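Local atomic coordinates of probable M18-family aminopeptidase 1 (Thermotoga maritima, PDB entry 2GLF), a protein that probably acts as a metal-dependent aminopeptidase of the M18 family that uses zinc, though manganese is bound in this crystal. Residues H117-I122 against F275-I280; P96-K101 against I225-A230. All blocks are in the same frame, centred on the assembly; numbering follows the deposited sequence.

How the contacts relate
The two contacts share a sheet and lie with their centres 11 Å apart. Strand 97-108, which carries 97-101 of contact 2, runs antiparallel to strand 111-119, which carries the start of 117-122 of contact 1. They are joined by probable hydrogen bonds from H117 N to D99 O (2.8 Å) and from Y119 N to R97 O (2.9 Å), and R97 also makes a cation-pi contact with Y119. P96 packs on the metal ligand E279, CD of P96 being 3.6 Å from CD of E279. Contact 1 holds that manganese ligand, whereas contact 2 is farther off, the R97 side chain about 11 Å from a manganese ion.

Contact 1. Residues H117-I122 against F275-I280; sequences HYYGGI and FDKEEI. With MN (manganese (II) ion), chain F.
The manganese site meets the end of strand 111-119 here, where Y119, G120 and G121 face E279 and I280. E279 is the metal ligand: its OE2 is 2.0 Å from the manganese ion, whose other protein ligands are D249 and H425. OE1 of the same carboxylate takes a hydrogen bond from a water at 2.6 Å, and that water accepts one from G121 N at 2.9 Å, so the G120-G121 backbone is tied to the metal ligand through a single solvent molecule.

With CG anti to the backbone N (chi1 172°), the Y119 ring is carried out from the strand to lie between E279 and I280. One rim atom, CE1, meets CG2 of I280 at 3.2 Å, while CE2 across the ring meets E279 CB at 3.8 Å; both approaches are oblique to the ring plane. The phenol oxygen comes 3.2 Å from CA of K277 and is hydrogen-bonded to D94 OD1, which also pairs with E279 N. At G120 the chains come close, its CA donating a C-H...O contact to E279 O at 3.5 Å. The backbone angles of G120 would probably bring any CB against the carbonyl O of Y119, which suits glycine.

In the fold, 117-122 is where strand 111-119 of the six-stranded antiparallel sheet runs out into an inverse gamma turn centred on G121, whose O is hydrogen-bonded to H425 ND1. Segment 275-280 leaves strand 270-275 of the large mixed sheet, next to strand 87-92, and I280 also packs on G361 of a neighbouring subunit.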
loop_
_atom_site.group_PDB
_atom_site.type_symbol
_atom_site.label_atom_id
_atom_site.label_comp_id
_atom_site.label_asym_id
_atom_site.label_seq_id
_atom_site.Cartn_x
_atom_site.Cartn_y
_atom_site.Cartn_z
ATOM N N HIS A 117 -0.794 -35.152 -9.410
ATOM C CA HIS A 117 -0.246 -34.012 -10.117
ATOM C C HIS A 117 -1.350 -33.760 -11.140
ATOM O O HIS A 117 -1.630 -34.616 -11.974
ATOM C CB HIS A 117 1.058 -34.406 -10.795
ATOM C CG HIS A 117 1.814 -33.252 -11.364
ATOM N ND1 HIS A 117 1.236 -32.335 -12.215
ATOM C CD2 HIS A 117 3.108 -32.877 -11.229
ATOM C CE1 HIS A 117 2.142 -31.445 -12.582
ATOM N NE2 HIS A 117 3.288 -31.752 -11.998
ATOM N N TYR A 118 -2.003 -32.603 -11.062
ATOM C CA TYR A 118 -3.099 -32.319 -11.975
ATOM C C TYR A 118 -2.696 -32.173 -13.434
ATOM O O TYR A 118 -1.593 -31.734 -13.761
ATOM C CB TYR A 118 -3.881 -31.092 -11.499
ATOM C CG TYR A 118 -3.185 -29.775 -11.676
ATOM C CD1 TYR A 118 -3.338 -29.035 -12.850
ATOM C CD2 TYR A 118 -2.397 -29.245 -10.662
ATOM C CE1 TYR A 118 -2.720 -27.792 -13.003
ATOM C CE2 TYR A 118 -1.778 -28.007 -10.805
ATOM C CZ TYR A 118 -1.945 -27.286 -11.976
ATOM O OH TYR A 118 -1.339 -26.063 -12.109
ATOM N N TYR A 119 -3.620 -32.569 -14.306
ATOM C CA TYR A 119 -3.423 -32.535 -15.747
ATOM C C TYR A 119 -4.389 -31.553 -16.395
ATOM O O TYR A 119 -5.602 -31.626 -16.177
ATOM C CB TYR A 119 -3.665 -33.929 -16.309
ATOM C CG TYR A 119 -3.672 -34.006 -17.810
ATOM C CD1 TYR A 119 -2.490 -34.145 -18.526
ATOM C CD2 TYR A 119 -4.868 -33.955 -18.519
ATOM C CE1 TYR A 119 -2.501 -34.236 -19.906
ATOM C CE2 TYR A 119 -4.889 -34.042 -19.900
ATOM C CZ TYR A 119 -3.704 -34.187 -20.588
ATOM O OH TYR A 119 -3.729 -34.314 -21.957
ATOM N N GLY A 120 -3.861 -30.639 -17.199
ATOM C CA GLY A 120 -4.723 -29.675 -17.857
ATOM C C GLY A 120 -5.199 -28.528 -16.975
ATOM O O GLY A 120 -4.735 -28.357 -15.839
ATOM N N GLY A 121 -6.144 -27.750 -17.497
ATOM C CA GLY A 121 -6.662 -26.609 -16.771
ATOM C C GLY A 121 -7.818 -26.823 -15.810
ATOM O O GLY A 121 -8.876 -26.226 -15.983
ATOM N N ILE A 122 -7.624 -27.659 -14.795
ATOM C CA ILE A 122 -8.661 -27.898 -13.787
ATOM C C ILE A 122 -8.733 -26.625 -12.939
ATOM O O ILE A 122 -7.762 -25.873 -12.894
ATOM C CB ILE A 122 -8.275 -29.054 -12.831
ATOM C CG1 ILE A 122 -7.082 -28.631 -11.963
ATOM C CG2 ILE A 122 -7.932 -30.300 -13.624
ATOM C CD1 ILE A 122 -6.710 -29.609 -10.877
ATOM N N PHE A 275 -7.520 -37.313 -30.889
ATOM C CA PHE A 275 -6.223 -37.106 -30.251
ATOM C C PHE A 275 -6.244 -37.046 -28.738
ATOM O O PHE A 275 -7.285 -36.865 -28.116
ATOM C CB PHE A 275 -5.563 -35.836 -30.781
ATOM C CG PHE A 275 -5.296 -35.865 -32.257
ATOM C CD1 PHE A 275 -6.228 -35.354 -33.155
ATOM C CD2 PHE A 275 -4.107 -36.398 -32.751
ATOM C CE1 PHE A 275 -5.979 -35.371 -34.526
ATOM C CE2 PHE A 275 -3.846 -36.421 -34.123
ATOM C CZ PHE A 275 -4.782 -35.906 -35.013
ATOM N N ASP A 276 -5.058 -37.198 -28.166
ATOM C CA ASP A 276 -4.832 -37.172 -26.724
ATOM C C ASP A 276 -3.837 -36.021 -26.505
ATOM O O ASP A 276 -3.228 -35.545 -27.462
ATOM C CB ASP A 276 -4.271 -38.557 -26.313
ATOM C CG ASP A 276 -3.419 -38.541 -25.038
ATOM O OD1 ASP A 276 -2.230 -38.930 -25.134
ATOM O OD2 ASP A 276 -3.916 -38.182 -23.943
ATOM N N LYS A 277 -3.705 -35.536 -25.275
ATOM C CA LYS A 277 -2.759 -34.458 -24.982
ATOM C C LYS A 277 -3.135 -33.041 -25.432
ATOM O O LYS A 277 -2.326 -32.131 -25.302
ATOM C CB LYS A 277 -1.374 -34.798 -25.560
ATOM C CG LYS A 277 -0.434 -35.545 -24.621
ATOM C CD LYS A 277 -1.082 -36.792 -24.057
ATOM C CE LYS A 277 -0.105 -37.656 -23.270
ATOM N NZ LYS A 277 0.355 -37.009 -22.013
ATOM N N GLU A 278 -4.338 -32.829 -25.955
ATOM C CA GLU A 278 -4.701 -31.478 -26.384
ATOM C C GLU A 278 -4.760 -30.532 -25.188
ATOM O O GLU A 278 -4.296 -29.395 -25.272
ATOM C CB GLU A 278 -6.055 -31.469 -27.094
ATOM C CG GLU A 278 -7.154 -30.753 -26.320
ATOM C CD GLU A 278 -7.128 -29.249 -26.470
ATOM O OE1 GLU A 278 -7.902 -28.568 -25.755
ATOM O OE2 GLU A 278 -6.348 -28.748 -27.306
ATOM N N GLU A 279 -5.341 -31.010 -24.086
ATOM C CA GLU A 279 -5.479 -30.217 -22.869
ATOM C C GLU A 279 -4.155 -29.732 -22.278
ATOM O O GLU A 279 -4.160 -29.018 -21.281
ATOM C CB GLU A 279 -6.239 -31.005 -21.794
ATOM C CG GLU A 279 -7.727 -31.245 -22.062
ATOM C CD GLU A 279 -8.558 -29.971 -22.100
ATOM O OE1 GLU A 279 -8.039 -28.889 -21.782
ATOM O OE2 GLU A 279 -9.747 -30.053 -22.448
ATOM N N ILE A 280 -3.025 -30.128 -22.864
ATOM C CA ILE A 280 -1.722 -29.673 -22.371
ATOM C C ILE A 280 -0.862 -29.078 -23.483
ATOM O O ILE A 280 0.335 -28.852 -23.297
ATOM C CB ILE A 280 -0.917 -30.814 -21.647
ATOM C CG1 ILE A 280 -0.752 -32.045 -22.543
ATOM C CG2 ILE A 280 -1.606 -31.187 -20.350
ATOM C CD1 ILE A 280 0.360 -31.931 -23.587
HETATM MN MN MN F . -10.402 -28.134 -22.690
HETATM O O HOH W 1 -6.113 -27.896 -20.395
#

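Contact 2. Residues P96-K101 against I225-A230; sequences PRLDFK and IEVVPA
R97 and E226 lay their flat charged groups one over the other where two antiparallel strands, 97-101 and 225-229, run side by side. Followed outward, the CB of R97 lies 3.7 Å from V227 O. CG then sits between the backbone N and the carbonyl carbon (chi1 53°), and the chain runs straight on to CD, 3.0 Å from E226 OE1, before bending at chi3, which brings NE near both carboxylate oxygens of E226. CZ is 2.9 Å from OE2. The carboxylate lies over one face of the guanidinium, displaced toward its rim, the planes 17° apart. NH1 is in a salt bridge with that OE2, but the oxygen stands well out of the guanidinium plane and no N-H points at it. The directed bond goes to D99: NH1 reaches OD1 at 2.7 Å, in the guanidinium plane and on the syn lone pair. An alanine here would probably leave D99 OD1 and E226 OE2, 4.0 Å apart, without the positive charge that bridges them.

Between the strands, the backbones pair through V227 N to L98 O at 2.6 Å and F100 N to I225 O at 3.1 Å, with a weak bond from L98 N to V227 O. L98 and V227 meet CB to CB on the sheet face away from D99 and E226. Further along, I225 CG2 stands over the centre of the F100 ring in a CH-pi contact of 3.5 Å, while V227 CG2 touches the ring edge at CE1. L186 and I134 continue this apolar cluster.

Chemically the strand pair is two-sided. Hydrocarbon fills one face, and on the other a buried arginine serves two acids. E33, close to E226 and in a long, weak ion pair with R97, probably adds a further negative charge. K362 of a neighbouring subunit forms a salt bridge with D99 OD2, so the balance of charge probably depends on R97 and the subunit interface together.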
loop_
_atom_site.group_PDB
_atom_site.type_symbol
_atom_site.label_atom_id
_atom_site.label_comp_id
_atom_site.label_asym_id
_atom_site.label_seq_id
_atom_site.Cartn_x
_atom_site.Cartn_y
_atom_site.Cartn_z
ATOM N N PRO A 96 -9.241 -32.665 -18.558
ATOM C CA PRO A 96 -8.559 -32.317 -17.311
ATOM C C PRO A 96 -8.833 -33.404 -16.264
ATOM O O PRO A 96 -9.943 -33.943 -16.175
ATOM C CB PRO A 96 -9.171 -30.963 -16.967
ATOM C CG PRO A 96 -9.309 -30.333 -18.330
ATOM C CD PRO A 96 -9.887 -31.478 -19.155
ATOM N N ARG A 97 -7.808 -33.735 -15.489
ATOM C CA ARG A 97 -7.922 -34.776 -14.475
ATOM C C ARG A 97 -6.803 -34.614 -13.456
ATOM O O ARG A 97 -6.197 -33.546 -13.336
ATOM C CB ARG A 97 -7.778 -36.138 -15.147
ATOM C CG ARG A 97 -6.507 -36.242 -16.001
ATOM C CD ARG A 97 -6.436 -37.557 -16.750
ATOM N NE ARG A 97 -5.950 -37.406 -18.125
ATOM C CZ ARG A 97 -4.668 -37.349 -18.477
ATOM N NH1 ARG A 97 -3.712 -37.431 -17.560
ATOM N NH2 ARG A 97 -4.341 -37.210 -19.756
ATOM N N LEU A 98 -6.544 -35.692 -12.724
ATOM C CA LEU A 98 -5.469 -35.736 -11.743
ATOM C C LEU A 98 -4.723 -37.038 -12.029
ATOM O O LEU A 98 -5.352 -38.072 -12.252
ATOM C CB LEU A 98 -6.016 -35.768 -10.313
ATOM C CG LEU A 98 -6.863 -34.607 -9.787
ATOM C CD1 LEU A 98 -7.316 -34.930 -8.364
ATOM C CD2 LEU A 98 -6.068 -33.310 -9.815
ATOM N N ASP A 99 -3.394 -36.986 -12.046
ATOM C CA ASP A 99 -2.587 -38.178 -12.293
ATOM C C ASP A 99 -1.814 -38.569 -11.045
ATOM O O ASP A 99 -1.243 -37.712 -10.382
ATOM C CB ASP A 99 -1.558 -37.945 -13.408
ATOM C CG ASP A 99 -2.181 -37.759 -14.781
ATOM O OD1 ASP A 99 -3.318 -38.231 -15.011
ATOM O OD2 ASP A 99 -1.506 -37.150 -15.645
ATOM N N PHE A 100 -1.801 -39.856 -10.723
ATOM C CA PHE A 100 -1.030 -40.346 -9.587
ATOM C C PHE A 100 0.432 -40.038 -9.941
ATOM O O PHE A 100 0.840 -40.222 -11.088
ATOM C CB PHE A 100 -1.167 -41.872 -9.471
ATOM C CG PHE A 100 -2.304 -42.345 -8.599
ATOM C CD1 PHE A 100 -3.433 -41.564 -8.389
ATOM C CD2 PHE A 100 -2.254 -43.614 -8.025
ATOM C CE1 PHE A 100 -4.492 -42.039 -7.622
ATOM C CE2 PHE A 100 -3.304 -44.095 -7.264
ATOM C CZ PHE A 100 -4.426 -43.306 -7.061
ATOM N N LYS A 101 1.222 -39.565 -8.982
ATOM C CA LYS A 101 2.633 -39.307 -9.262
ATOM C C LYS A 101 3.323 -40.662 -9.381
ATOM O O LYS A 101 2.730 -41.689 -9.066
ATOM C CB LYS A 101 3.282 -38.515 -8.129
ATOM C CG LYS A 101 3.012 -37.026 -8.166
ATOM C CD LYS A 101 3.895 -36.301 -7.168
ATOM C CE LYS A 101 3.697 -34.800 -7.242
ATOM N NZ LYS A 101 4.447 -34.114 -6.154
ATOM N N ILE A 225 -2.068 -43.775 -13.586
ATOM C CA ILE A 225 -3.365 -43.745 -12.927
ATOM C C ILE A 225 -3.970 -42.357 -13.076
ATOM O O ILE A 225 -3.276 -41.352 -12.968
ATOM C CB ILE A 225 -3.254 -44.061 -11.418
ATOM C CG1 ILE A 225 -2.501 -45.374 -11.205
ATOM C CG2 ILE A 225 -4.646 -44.156 -10.810
ATOM C CD1 ILE A 225 -3.204 -46.567 -11.801
ATOM N N GLU A 226 -5.270 -42.308 -13.325
ATOM C CA GLU A 226 -5.959 -41.043 -13.479
ATOM C C GLU A 226 -7.134 -40.957 -12.500
ATOM O O GLU A 226 -7.944 -41.881 -12.396
ATOM C CB GLU A 226 -6.443 -40.884 -14.929
ATOM C CG GLU A 226 -5.342 -41.103 -15.975
ATOM C CD GLU A 226 -5.680 -40.521 -17.353
ATOM O OE1 GLU A 226 -6.880 -40.368 -17.671
ATOM O OE2 GLU A 226 -4.738 -40.227 -18.125
ATOM N N VAL A 227 -7.205 -39.853 -11.762
ATOM C CA VAL A 227 -8.276 -39.642 -10.795
ATOM C C VAL A 227 -9.371 -38.862 -11.503
ATOM O O VAL A 227 -9.110 -37.835 -12.105
ATOM C CB VAL A 227 -7.765 -38.860 -9.556
ATOM C CG1 VAL A 227 -8.913 -38.583 -8.599
ATOM C CG2 VAL A 227 -6.669 -39.656 -8.858
ATOM N N VAL A 228 -10.595 -39.363 -11.424
ATOM C CA VAL A 228 -11.729 -38.743 -12.100
ATOM C C VAL A 228 -12.982 -38.728 -11.224
ATOM O O VAL A 228 -13.155 -39.596 -10.375
ATOM C CB VAL A 228 -12.008 -39.510 -13.414
ATOM C CG1 VAL A 228 -13.497 -39.827 -13.548
ATOM C CG2 VAL A 228 -11.491 -38.700 -14.599
ATOM N N PRO A 229 -13.877 -37.745 -11.425
ATOM C CA PRO A 229 -15.106 -37.661 -10.623
ATOM C C PRO A 229 -16.041 -38.868 -10.762
ATOM O O PRO A 229 -16.236 -39.399 -11.854
ATOM C CB PRO A 229 -15.744 -36.357 -11.096
ATOM C CG PRO A 229 -15.285 -36.249 -12.497
ATOM C CD PRO A 229 -13.829 -36.659 -12.415
ATOM N N ALA A 230 -16.609 -39.293 -9.636
ATOM C CA ALA A 230 -17.501 -40.439 -9.603
ATOM C C ALA A 230 -18.921 -40.075 -10.035
ATOM O O ALA A 230 -19.854 -40.857 -9.845
ATOM C CB ALA A 230 -17.510 -41.035 -8.208
HETATM O O HOH W 2 0.655 -42.549 -12.502
#